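Long-range contact in isomerase/lactonizing enzyme (Agrobacterium tumefaciens, PDB 1RVK), which is of unknown function but, as a magnesium-binding member of the enolase superfamily, probably catalyses abstraction of a proton next to a substrate carboxylate: residues S247-E258 against W270-R280. Residues are numbered along the deposited sequence; the frame is centred on the assembly and turned at random.
With MG (magnesium ion), chain B.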
loop_
_atom_site.group_PDB
_atom_site.type_symbol
_atom_site.label_atom_id
_atom_site.label_comp_id
_atom_site.label_asym_id
_atom_site.label_seq_id
_atom_site.Cartn_x
_atom_site.Cartn_y
_atom_site.Cartn_z
ATOM N N SER A 247 -4.385 -17.216 -15.031
ATOM C CA SER A 247 -5.794 -16.881 -14.850
ATOM C C SER A 247 -6.681 -17.860 -15.616
ATOM O O SER A 247 -7.720 -18.285 -15.127
ATOM C CB SER A 247 -6.068 -15.451 -15.329
ATOM O OG SER A 247 -5.408 -14.508 -14.501
ATOM N N ASP A 248 -6.270 -18.219 -16.823
ATOM C CA ASP A 248 -7.058 -19.150 -17.617
ATOM C C ASP A 248 -7.051 -20.562 -17.034
ATOM O O ASP A 248 -7.951 -21.356 -17.313
ATOM C CB ASP A 248 -6.549 -19.174 -19.061
ATOM C CG ASP A 248 -6.968 -17.940 -19.845
ATOM O OD1 ASP A 248 -6.509 -17.775 -20.995
ATOM O OD2 ASP A 248 -7.766 -17.138 -19.311
ATOM N N ASN A 249 -6.050 -20.868 -16.213
ATOM C CA ASN A 249 -5.942 -22.197 -15.621
ATOM C C ASN A 249 -6.407 -22.334 -14.173
ATOM O O ASN A 249 -6.458 -23.444 -13.646
ATOM C CB ASN A 249 -4.500 -22.709 -15.733
ATOM C CG ASN A 249 -4.136 -23.119 -17.148
ATOM O OD1 ASN A 249 -3.795 -22.284 -17.987
ATOM N ND2 ASN A 249 -4.230 -24.413 -17.425
ATOM N N LEU A 250 -6.734 -21.223 -13.522
ATOM C CA LEU A 250 -7.192 -21.277 -12.135
ATOM C C LEU A 250 -8.639 -20.840 -12.002
ATOM O O LEU A 250 -9.119 -20.033 -12.788
ATOM C CB LEU A 250 -6.343 -20.365 -11.241
ATOM C CG LEU A 250 -4.884 -20.708 -10.950
ATOM C CD1 LEU A 250 -4.356 -19.751 -9.887
ATOM C CD2 LEU A 250 -4.771 -22.142 -10.456
ATOM N N ASP A 251 -9.329 -21.376 -11.001
ATOM C CA ASP A 251 -10.709 -20.990 -10.746
ATOM C C ASP A 251 -10.697 -19.780 -9.809
ATOM O O ASP A 251 -11.502 -18.861 -9.954
ATOM C CB ASP A 251 -11.483 -22.143 -10.096
ATOM C CG ASP A 251 -11.935 -23.186 -11.106
ATOM O OD1 ASP A 251 -12.481 -24.226 -10.680
ATOM O OD2 ASP A 251 -11.755 -22.964 -12.323
ATOM N N ILE A 252 -9.770 -19.784 -8.854
ATOM C CA ILE A 252 -9.655 -18.688 -7.893
ATOM C C ILE A 252 -9.253 -17.393 -8.594
ATOM O O ILE A 252 -8.400 -17.391 -9.486
ATOM C CB ILE A 252 -8.618 -19.017 -6.777
ATOM C CG1 ILE A 252 -8.573 -17.880 -5.752
ATOM C CG2 ILE A 252 -7.232 -19.227 -7.382
ATOM C CD1 ILE A 252 -7.729 -18.190 -4.515
ATOM N N PRO A 253 -9.881 -16.272 -8.214
ATOM C CA PRO A 253 -9.553 -14.986 -8.836
ATOM C C PRO A 253 -8.094 -14.582 -8.630
ATOM O O PRO A 253 -7.523 -14.773 -7.551
ATOM C CB PRO A 253 -10.512 -14.017 -8.152
ATOM C CG PRO A 253 -11.717 -14.883 -7.882
ATOM C CD PRO A 253 -11.073 -16.148 -7.354
ATOM N N VAL A 254 -7.500 -14.035 -9.686
ATOM C CA VAL A 254 -6.128 -13.554 -9.648
ATOM C C VAL A 254 -6.222 -12.035 -9.595
ATOM O O VAL A 254 -6.915 -11.429 -10.410
ATOM C CB VAL A 254 -5.353 -13.965 -10.922
ATOM C CG1 VAL A 254 -3.996 -13.277 -10.957
ATOM C CG2 VAL A 254 -5.179 -15.470 -10.953
ATOM N N VAL A 255 -5.539 -11.421 -8.633
ATOM C CA VAL A 255 -5.562 -9.966 -8.498
ATOM C C VAL A 255 -4.182 -9.407 -8.815
ATOM O O VAL A 255 -3.173 -9.952 -8.376
ATOM C CB VAL A 255 -5.955 -9.534 -7.067
ATOM C CG1 VAL A 255 -6.040 -8.014 -6.981
ATOM C CG2 VAL A 255 -7.280 -10.152 -6.695
ATOM N N GLY A 256 -4.147 -8.329 -9.589
ATOM C CA GLY A 256 -2.881 -7.721 -9.952
ATOM C C GLY A 256 -3.068 -6.649 -11.008
ATOM O O GLY A 256 -4.188 -6.414 -11.452
ATOM N N PRO A 257 -1.992 -5.961 -11.418
ATOM C CA PRO A 257 -0.628 -6.137 -10.926
ATOM C C PRO A 257 -0.345 -5.154 -9.796
ATOM O O PRO A 257 -0.798 -4.013 -9.837
ATOM C CB PRO A 257 0.208 -5.844 -12.160
ATOM C CG PRO A 257 -0.549 -4.701 -12.782
ATOM C CD PRO A 257 -2.017 -5.080 -12.604
ATOM N N GLU A 258 0.396 -5.589 -8.782
ATOM C CA GLU A 258 0.704 -4.681 -7.687
ATOM C C GLU A 258 1.984 -3.889 -7.900
ATOM O O GLU A 258 1.976 -2.660 -7.827
ATOM C CB GLU A 258 0.831 -5.428 -6.359
ATOM C CG GLU A 258 1.102 -4.474 -5.202
ATOM C CD GLU A 258 1.417 -5.185 -3.914
ATOM O OE1 GLU A 258 0.561 -5.956 -3.448
ATOM O OE2 GLU A 258 2.514 -4.968 -3.365
ATOM N N TRP A 270 -3.225 -4.948 -18.661
ATOM C CA TRP A 270 -3.601 -6.146 -17.924
ATOM C C TRP A 270 -5.080 -6.444 -18.144
ATOM O O TRP A 270 -5.480 -7.601 -18.234
ATOM C CB TRP A 270 -3.292 -5.986 -16.430
ATOM C CG TRP A 270 -1.861 -6.314 -16.103
ATOM C CD1 TRP A 270 -0.743 -5.732 -16.631
ATOM C CD2 TRP A 270 -1.398 -7.341 -15.218
ATOM N NE1 TRP A 270 0.389 -6.339 -16.133
ATOM C CE2 TRP A 270 0.014 -7.329 -15.264
ATOM C CE3 TRP A 270 -2.039 -8.270 -14.392
ATOM C CZ2 TRP A 270 0.796 -8.214 -14.515
ATOM C CZ3 TRP A 270 -1.261 -9.148 -13.645
ATOM C CH2 TRP A 270 0.142 -9.112 -13.713
ATOM N N ILE A 271 -5.893 -5.398 -18.258
ATOM C CA ILE A 271 -7.320 -5.590 -18.494
ATOM C C ILE A 271 -7.549 -6.074 -19.923
ATOM O O ILE A 271 -8.281 -7.036 -20.161
ATOM C CB ILE A 271 -8.113 -4.274 -18.280
ATOM C CG1 ILE A 271 -8.078 -3.883 -16.800
ATOM C CG2 ILE A 271 -9.556 -4.446 -18.749
ATOM C CD1 ILE A 271 -8.797 -2.585 -16.486
ATOM N N LYS A 272 -6.904 -5.402 -20.870
ATOM C CA LYS A 272 -7.040 -5.728 -22.284
ATOM C C LYS A 272 -6.629 -7.161 -22.611
ATOM O O LYS A 272 -7.259 -7.823 -23.445
ATOM C CB LYS A 272 -6.205 -4.750 -23.117
ATOM C CG LYS A 272 -6.392 -4.865 -24.627
ATOM C CD LYS A 272 -7.840 -4.620 -25.019
ATOM C CE LYS A 272 -7.994 -4.439 -26.522
ATOM N NZ LYS A 272 -7.397 -3.158 -26.989
ATOM N N ALA A 273 -5.580 -7.643 -21.950
ATOM C CA ALA A 273 -5.078 -8.989 -22.198
ATOM C C ALA A 273 -5.728 -10.051 -21.319
ATOM O O ALA A 273 -5.458 -11.239 -21.483
ATOM C CB ALA A 273 -3.568 -9.019 -22.009
ATOM N N GLY A 274 -6.581 -9.624 -20.393
ATOM C CA GLY A 274 -7.234 -10.564 -19.499
ATOM C C GLY A 274 -6.237 -11.265 -18.597
ATOM O O GLY A 274 -6.351 -12.468 -18.349
ATOM N N ALA A 275 -5.264 -10.512 -18.090
ATOM C CA ALA A 275 -4.223 -11.067 -17.231
ATOM C C ALA A 275 -4.629 -11.205 -15.768
ATOM O O ALA A 275 -3.911 -11.819 -14.979
ATOM C CB ALA A 275 -2.962 -10.220 -17.334
ATOM N N CYS A 276 -5.769 -10.629 -15.404
ATOM C CA CYS A 276 -6.245 -10.712 -14.029
ATOM C C CYS A 276 -7.768 -10.647 -13.987
ATOM O O CYS A 276 -8.405 -10.234 -14.957
ATOM C CB CYS A 276 -5.666 -9.566 -13.200
ATOM S SG CYS A 276 -6.103 -7.928 -13.813
ATOM N N ASP A 277 -8.338 -11.060 -12.857
ATOM C CA ASP A 277 -9.786 -11.051 -12.655
ATOM C C ASP A 277 -10.178 -9.843 -11.807
ATOM O O ASP A 277 -11.320 -9.384 -11.848
ATOM C CB ASP A 277 -10.217 -12.331 -11.941
ATOM C CG ASP A 277 -9.774 -13.578 -12.681
ATOM O OD1 ASP A 277 -10.299 -13.831 -13.787
ATOM O OD2 ASP A 277 -8.891 -14.294 -12.161
ATOM N N ILE A 278 -9.218 -9.353 -11.030
ATOM C CA ILE A 278 -9.403 -8.188 -10.167
ATOM C C ILE A 278 -8.148 -7.349 -10.382
ATOM O O ILE A 278 -7.038 -7.881 -10.359
ATOM C CB ILE A 278 -9.468 -8.591 -8.674
ATOM C CG1 ILE A 278 -10.607 -9.586 -8.438
ATOM C CG2 ILE A 278 -9.658 -7.354 -7.809
ATOM C CD1 ILE A 278 -10.579 -10.221 -7.055
ATOM N N LEU A 279 -8.315 -6.049 -10.598
ATOM C CA LEU A 279 -7.165 -5.181 -10.821
ATOM C C LEU A 279 -6.561 -4.755 -9.487
ATOM O O LEU A 279 -7.190 -4.887 -8.434
ATOM C CB LEU A 279 -7.594 -3.941 -11.611
ATOM C CG LEU A 279 -6.493 -3.124 -12.298
ATOM C CD1 LEU A 279 -5.820 -3.980 -13.371
ATOM C CD2 LEU A 279 -7.098 -1.858 -12.917
ATOM N N ARG A 280 -5.330 -4.260 -9.527
ATOM C CA ARG A 280 -4.685 -3.792 -8.308
ATOM C C ARG A 280 -3.954 -2.496 -8.611
ATOM O O ARG A 280 -3.465 -2.285 -9.723
ATOM C CB ARG A 280 -3.702 -4.833 -7.766
ATOM C CG ARG A 280 -3.169 -4.527 -6.354
ATOM C CD ARG A 280 -2.796 -5.835 -5.661
ATOM N NE ARG A 280 -2.255 -5.718 -4.305
ATOM C CZ ARG A 280 -2.932 -5.309 -3.233
ATOM N NH1 ARG A 280 -2.329 -5.271 -2.049
ATOM N NH2 ARG A 280 -4.195 -4.917 -3.334
HETATM MG MG MG B . 0.932 -7.689 -2.332
HETATM O O HOH W 1 -10.288 -16.194 -14.865
HETATM O O HOH W 2 -8.424 -16.852 -12.144
HETATM O O HOH W 3 2.992 -6.927 -1.688
HETATM O O HOH W 4 1.820 -8.762 -4.077
HETATM O O HOH W 5 0.214 -6.946 -0.284
#
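E258 and R280 run side by side at the magnesium end of two adjoining parallel strands, 254-256 and 278-280, of the enolase-superfamily barrel, joined by helix 263-272 in a beta-alpha-beta crossover. R280, extended from CG to NE, brings the edge of its guanidinium to one oxygen: NE lies 3.0 Å from E258 OE1, on that atom's anti side, while NH1 makes a longer, more bent bond from above the carboxylate, whose plane is turned 60° from the guanidinium. P257, which follows a cis peptide bond, lays CB over one face of the W270 indole, 3.4 Å from the six-membered ring's centroid, and A275 CB covers the opposite face. V255 and I278 are packed tightly, CG2 of the valine 3.3 Å from CD1 of the isoleucine. The backbone adds G256 N to I278 O, and V254 O accepts from both D277 N and I278 N. Toward D277, which is exposed, carbon packing gives way to polar bonds and water: OD2 takes V254 N on its anti lone pair (2.9 Å, 164°), and a water links OD2 with I252 O. Magnesium is bound by E258 OE1 at 2.1 Å, with D206 and E232 completing the protein ligands. R280, bonded to this metal-ligating oxygen and through NH1 also to E329, probably offsets part of the negative charge round the metal and helps magnesium fix the carboxylate's orientation.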